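Local coordinates for protein tubulin-binding cofactor A (Leishmania major, PDB 4CQI) that probably acts early in the tubulin folding pathway, binding beta-tubulin and helping to hold it in a quasi-native conformation, at residues 45-56 / 70-81. Residues are numbered along the deposited sequence; the frame is centred on the assembly and turned at random.
Sequences AKREVERELQRL and QTKVVDEAQMMV. With SO4 (sulfate ion), chain B.
Gln70 reaches across to Glu52 and spends both amide hydrogens there: NE2 gives one to Glu52 O (3.0 Å) and the other, in a nearly straight bond (169°), to Glu52 OE1 at 2.8 Å. Two bonds to one residue fix the rotation of the amide. Its chain gets there by setting CG anti to the backbone N (chi1 -172°) and bending at chi2, which lays CG against Leu56 CA. Arg55 NH1 meets Glu52 OE1 from the carboxylate face opposite Gln70, and also bonds Glu48 OE2, a salt-bridge network that probably favours the charged form of both glutamates. The side chain of Glu52 is the one knob found here, in the hole formed by Gln70, Val73, Val74 and Ala77. Next to it the packing is apolar: Val74 rests CG1 on Leu53 CD2 (3.5 Å) and CG2 on Leu56 CD2 (4.1 Å), while Val49 CG2 lies between Ala77 CB and Val81 CG2, 3.8 Å from the latter. A water donates to both Ala45 O and Ala77 O, linking the two backbones. Away from the interface, Arg47 and Arg51 clasp a sulfate, probably from the crystallisation liquor, through NE and NH2 of each. The two segment axes come within 9.0 Å and run antiparallel (161°); the contact joins helices 23-62 and 67-100 as a helical hairpin near their connecting turn in the elongated all-helical TBCA fold, consistent with the coiled coil predicted here.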
loop_
_atom_site.group_PDB
_atom_site.type_symbol
_atom_site.label_atom_id
_atom_site.label_comp_id
_atom_site.label_asym_id
_atom_site.label_seq_id
_atom_site.Cartn_x
_atom_site.Cartn_y
_atom_site.Cartn_z
ATOM N N ALA A 45 -6.881 -2.935 2.924
ATOM C CA ALA A 45 -6.713 -3.020 4.385
ATOM C C ALA A 45 -7.651 -2.079 5.166
ATOM O O ALA A 45 -8.268 -2.471 6.176
ATOM C CB ALA A 45 -5.245 -2.776 4.787
ATOM N N LYS A 46 -7.790 -0.851 4.679
ATOM C CA LYS A 46 -8.735 0.105 5.235
ATOM C C LYS A 46 -10.212 -0.341 5.100
ATOM O O LYS A 46 -10.968 -0.208 6.069
ATOM C CB LYS A 46 -8.562 1.495 4.588
ATOM C CG LYS A 46 -7.250 2.153 4.999
ATOM C CD LYS A 46 -6.972 3.508 4.376
ATOM C CE LYS A 46 -7.852 4.601 4.942
ATOM N NZ LYS A 46 -7.436 5.921 4.342
ATOM N N ARG A 47 -10.601 -0.856 3.939
ATOM C CA ARG A 47 -11.955 -1.397 3.735
ATOM C C ARG A 47 -12.198 -2.542 4.706
ATOM O O ARG A 47 -13.293 -2.661 5.318
ATOM C CB ARG A 47 -12.132 -1.871 2.271
ATOM C CG ARG A 47 -12.201 -0.689 1.314
ATOM C CD ARG A 47 -12.312 -1.085 -0.142
ATOM N NE ARG A 47 -13.497 -1.919 -0.349
ATOM C CZ ARG A 47 -13.640 -2.809 -1.328
ATOM N NH1 ARG A 47 -12.728 -2.928 -2.278
ATOM N NH2 ARG A 47 -14.738 -3.564 -1.368
ATOM N N GLU A 48 -11.158 -3.374 4.886
ATOM C CA GLU A 48 -11.284 -4.549 5.776
ATOM C C GLU A 48 -11.402 -4.182 7.245
ATOM O O GLU A 48 -12.148 -4.854 7.963
ATOM C CB GLU A 48 -10.140 -5.559 5.479
ATOM C CG GLU A 48 -10.260 -6.881 6.225
ATOM C CD GLU A 48 -11.529 -7.648 5.909
ATOM O OE1 GLU A 48 -12.237 -7.407 4.880
ATOM O OE2 GLU A 48 -11.811 -8.537 6.733
ATOM N N VAL A 49 -10.733 -3.118 7.733
ATOM C CA VAL A 49 -10.978 -2.619 9.069
ATOM C C VAL A 49 -12.467 -2.415 9.301
ATOM O O VAL A 49 -13.028 -2.908 10.301
ATOM C CB VAL A 49 -10.234 -1.283 9.354
ATOM C CG1 VAL A 49 -10.814 -0.590 10.603
ATOM C CG2 VAL A 49 -8.748 -1.550 9.517
ATOM N N GLU A 50 -13.113 -1.707 8.386
ATOM C CA GLU A 50 -14.530 -1.420 8.557
ATOM C C GLU A 50 -15.333 -2.703 8.633
ATOM O O GLU A 50 -16.187 -2.842 9.510
ATOM C CB GLU A 50 -15.049 -0.488 7.449
ATOM C CG GLU A 50 -14.334 0.863 7.400
ATOM C CD GLU A 50 -14.332 1.602 8.729
ATOM O OE1 GLU A 50 -15.427 1.725 9.328
ATOM O OE2 GLU A 50 -13.241 2.060 9.176
ATOM N N ARG A 51 -15.027 -3.654 7.761
ATOM C CA ARG A 51 -15.656 -4.979 7.800
ATOM C C ARG A 51 -15.394 -5.755 9.080
ATOM O O ARG A 51 -16.310 -6.449 9.580
ATOM C CB ARG A 51 -15.182 -5.832 6.643
ATOM C CG ARG A 51 -15.589 -5.212 5.311
ATOM C CD ARG A 51 -15.451 -6.213 4.221
ATOM N NE ARG A 51 -16.161 -5.786 3.024
ATOM C CZ ARG A 51 -16.664 -6.612 2.113
ATOM N NH1 ARG A 51 -16.559 -7.926 2.283
ATOM N NH2 ARG A 51 -17.270 -6.113 1.033
ATOM N N GLU A 52 -14.177 -5.667 9.604
ATOM C CA GLU A 52 -13.837 -6.410 10.834
ATOM C C GLU A 52 -14.603 -5.874 12.008
ATOM O O GLU A 52 -14.997 -6.640 12.902
ATOM C CB GLU A 52 -12.357 -6.379 11.165
ATOM C CG GLU A 52 -11.397 -6.998 10.129
ATOM C CD GLU A 52 -11.320 -8.530 10.071
ATOM O OE1 GLU A 52 -12.276 -9.249 10.465
ATOM O OE2 GLU A 52 -10.275 -9.003 9.572
ATOM N N LEU A 53 -14.818 -4.562 12.019
ATOM C CA LEU A 53 -15.614 -3.911 13.038
ATOM C C LEU A 53 -17.103 -4.328 12.941
ATOM O O LEU A 53 -17.794 -4.449 13.959
ATOM C CB LEU A 53 -15.478 -2.397 12.943
ATOM C CG LEU A 53 -14.149 -1.764 13.403
ATOM C CD1 LEU A 53 -13.950 -0.336 12.885
ATOM C CD2 LEU A 53 -14.050 -1.771 14.919
ATOM N N GLN A 54 -17.589 -4.506 11.724
ATOM C CA GLN A 54 -18.934 -5.046 11.493
ATOM C C GLN A 54 -19.012 -6.533 11.858
ATOM O O GLN A 54 -19.984 -6.992 12.455
ATOM C CB GLN A 54 -19.325 -4.882 10.000
ATOM C CG GLN A 54 -19.501 -3.451 9.486
ATOM C CD GLN A 54 -19.341 -3.315 7.945
ATOM O OE1 GLN A 54 -19.334 -4.307 7.190
ATOM N NE2 GLN A 54 -19.205 -2.069 7.482
ATOM N N ARG A 55 -17.991 -7.284 11.462
ATOM C CA ARG A 55 -17.911 -8.719 11.684
ATOM C C ARG A 55 -17.881 -8.986 13.179
ATOM O O ARG A 55 -18.478 -9.964 13.644
ATOM C CB ARG A 55 -16.684 -9.302 10.961
ATOM C CG ARG A 55 -16.412 -10.780 11.224
ATOM C CD ARG A 55 -15.388 -11.330 10.236
ATOM N NE ARG A 55 -15.784 -11.090 8.836
ATOM C CZ ARG A 55 -15.075 -10.442 7.902
ATOM N NH1 ARG A 55 -13.853 -9.976 8.151
ATOM N NH2 ARG A 55 -15.590 -10.276 6.680
ATOM N N LEU A 56 -17.255 -8.078 13.933
ATOM C CA LEU A 56 -17.309 -8.067 15.418
ATOM C C LEU A 56 -18.745 -7.957 15.945
ATOM O O LEU A 56 -19.176 -8.797 16.741
ATOM C CB LEU A 56 -16.458 -6.913 15.993
ATOM C CG LEU A 56 -16.303 -6.764 17.518
ATOM C CD1 LEU A 56 -15.772 -8.054 18.134
ATOM C CD2 LEU A 56 -15.391 -5.588 17.871
ATOM N N GLN A 70 -12.457 -12.114 17.719
ATOM C CA GLN A 70 -12.656 -11.027 16.741
ATOM C C GLN A 70 -12.188 -9.675 17.261
ATOM O O GLN A 70 -11.815 -8.800 16.466
ATOM C CB GLN A 70 -14.114 -10.961 16.274
ATOM C CG GLN A 70 -14.395 -9.995 15.116
ATOM C CD GLN A 70 -13.607 -10.280 13.838
ATOM O OE1 GLN A 70 -13.099 -11.398 13.602
ATOM N NE2 GLN A 70 -13.519 -9.257 12.980
ATOM N N THR A 71 -12.220 -9.485 18.583
ATOM C CA THR A 71 -11.639 -8.295 19.190
ATOM C C THR A 71 -10.142 -8.193 18.835
ATOM O O THR A 71 -9.649 -7.107 18.453
ATOM C CB THR A 71 -11.843 -8.271 20.722
ATOM O OG1 THR A 71 -13.228 -8.095 20.984
ATOM C CG2 THR A 71 -11.093 -7.091 21.357
ATOM N N LYS A 72 -9.445 -9.309 18.966
ATOM C CA LYS A 72 -8.021 -9.403 18.638
ATOM C C LYS A 72 -7.753 -9.196 17.128
ATOM O O LYS A 72 -6.795 -8.516 16.746
ATOM C CB LYS A 72 -7.458 -10.755 19.114
ATOM C CG LYS A 72 -7.270 -10.813 20.645
ATOM C CD LYS A 72 -7.336 -12.225 21.234
ATOM C CE LYS A 72 -7.417 -12.185 22.767
ATOM N NZ LYS A 72 -7.902 -13.464 23.377
ATOM N N VAL A 73 -8.624 -9.745 16.274
ATOM C CA VAL A 73 -8.499 -9.548 14.814
ATOM C C VAL A 73 -8.733 -8.075 14.419
ATOM O O VAL A 73 -8.020 -7.571 13.549
ATOM C CB VAL A 73 -9.463 -10.467 14.065
ATOM C CG1 VAL A 73 -9.559 -10.145 12.576
ATOM C CG2 VAL A 73 -9.096 -11.930 14.288
ATOM N N VAL A 74 -9.707 -7.413 15.053
ATOM C CA VAL A 74 -9.991 -5.991 14.807
ATOM C C VAL A 74 -8.779 -5.146 15.189
ATOM O O VAL A 74 -8.360 -4.240 14.431
ATOM C CB VAL A 74 -11.254 -5.512 15.563
ATOM C CG1 VAL A 74 -11.362 -3.998 15.560
ATOM C CG2 VAL A 74 -12.509 -6.162 14.953
ATOM N N ASP A 75 -8.180 -5.460 16.336
ATOM C CA ASP A 75 -7.020 -4.701 16.789
ATOM C C ASP A 75 -5.865 -4.863 15.801
ATOM O O ASP A 75 -5.180 -3.890 15.417
ATOM C CB ASP A 75 -6.629 -5.117 18.206
ATOM C CG ASP A 75 -5.588 -4.171 18.824
ATOM O OD1 ASP A 75 -5.736 -2.922 18.713
ATOM O OD2 ASP A 75 -4.579 -4.663 19.358
ATOM N N GLU A 76 -5.646 -6.099 15.364
ATOM C CA GLU A 76 -4.651 -6.349 14.323
ATOM C C GLU A 76 -4.959 -5.698 12.982
ATOM O O GLU A 76 -4.036 -5.242 12.329
ATOM C CB GLU A 76 -4.401 -7.867 14.189
ATOM C CG GLU A 76 -3.854 -8.532 15.484
ATOM C CD GLU A 76 -2.520 -7.988 15.952
ATOM O OE1 GLU A 76 -1.722 -7.545 15.107
ATOM O OE2 GLU A 76 -2.245 -7.995 17.176
ATOM N N ALA A 77 -6.228 -5.683 12.553
ATOM C CA ALA A 77 -6.634 -4.988 11.350
ATOM C C ALA A 77 -6.266 -3.491 11.403
ATOM O O ALA A 77 -5.749 -2.909 10.415
ATOM C CB ALA A 77 -8.099 -5.161 11.108
ATOM N N GLN A 78 -6.447 -2.898 12.575
ATOM C CA GLN A 78 -6.161 -1.491 12.741
ATOM C C GLN A 78 -4.693 -1.260 12.688
ATOM O O GLN A 78 -4.263 -0.257 12.168
ATOM C CB GLN A 78 -6.794 -0.982 14.015
ATOM C CG GLN A 78 -8.309 -0.963 13.833
ATOM C CD GLN A 78 -9.057 -0.432 15.003
ATOM O OE1 GLN A 78 -9.721 0.629 14.919
ATOM N NE2 GLN A 78 -8.887 -1.094 16.130
ATOM N N MET A 79 -3.897 -2.180 13.214
ATOM C CA MET A 79 -2.439 -2.000 13.163
ATOM C C MET A 79 -1.854 -2.300 11.784
ATOM O O MET A 79 -0.739 -1.850 11.436
ATOM C CB MET A 79 -1.796 -2.961 14.147
ATOM C CG MET A 79 -2.345 -2.694 15.486
ATOM S SD MET A 79 -1.320 -1.392 15.988
ATOM C CE MET A 79 -0.491 -2.559 17.056
ATOM N N MET A 80 -2.596 -3.066 10.997
ATOM C CA MET A 80 -2.175 -3.301 9.615
ATOM C C MET A 80 -2.311 -2.051 8.720
ATOM O O MET A 80 -1.674 -1.989 7.661
ATOM C CB MET A 80 -2.888 -4.521 9.013
ATOM C CG MET A 80 -2.228 -5.832 9.480
ATOM S SD MET A 80 -0.530 -6.115 8.890
ATOM C CE MET A 80 -0.899 -5.502 7.277
ATOM N N VAL A 81 -3.095 -1.060 9.140
ATOM C CA VAL A 81 -3.131 0.211 8.431
ATOM C C VAL A 81 -1.763 0.938 8.483
ATOM O O VAL A 81 -1.159 1.172 7.429
ATOM C CB VAL A 81 -4.350 1.078 8.843
ATOM C CG1 VAL A 81 -4.293 2.428 8.188
ATOM C CG2 VAL A 81 -5.631 0.356 8.453
HETATM S S SO4 B . -17.184 -2.507 1.365
HETATM O O1 SO4 B . -17.353 -3.199 2.671
HETATM O O2 SO4 B . -18.236 -1.495 1.112
HETATM O O3 SO4 B . -17.248 -3.554 0.310
HETATM O O4 SO4 B . -15.892 -1.791 1.316
HETATM O O HOH W 1 -7.061 -4.294 7.844
#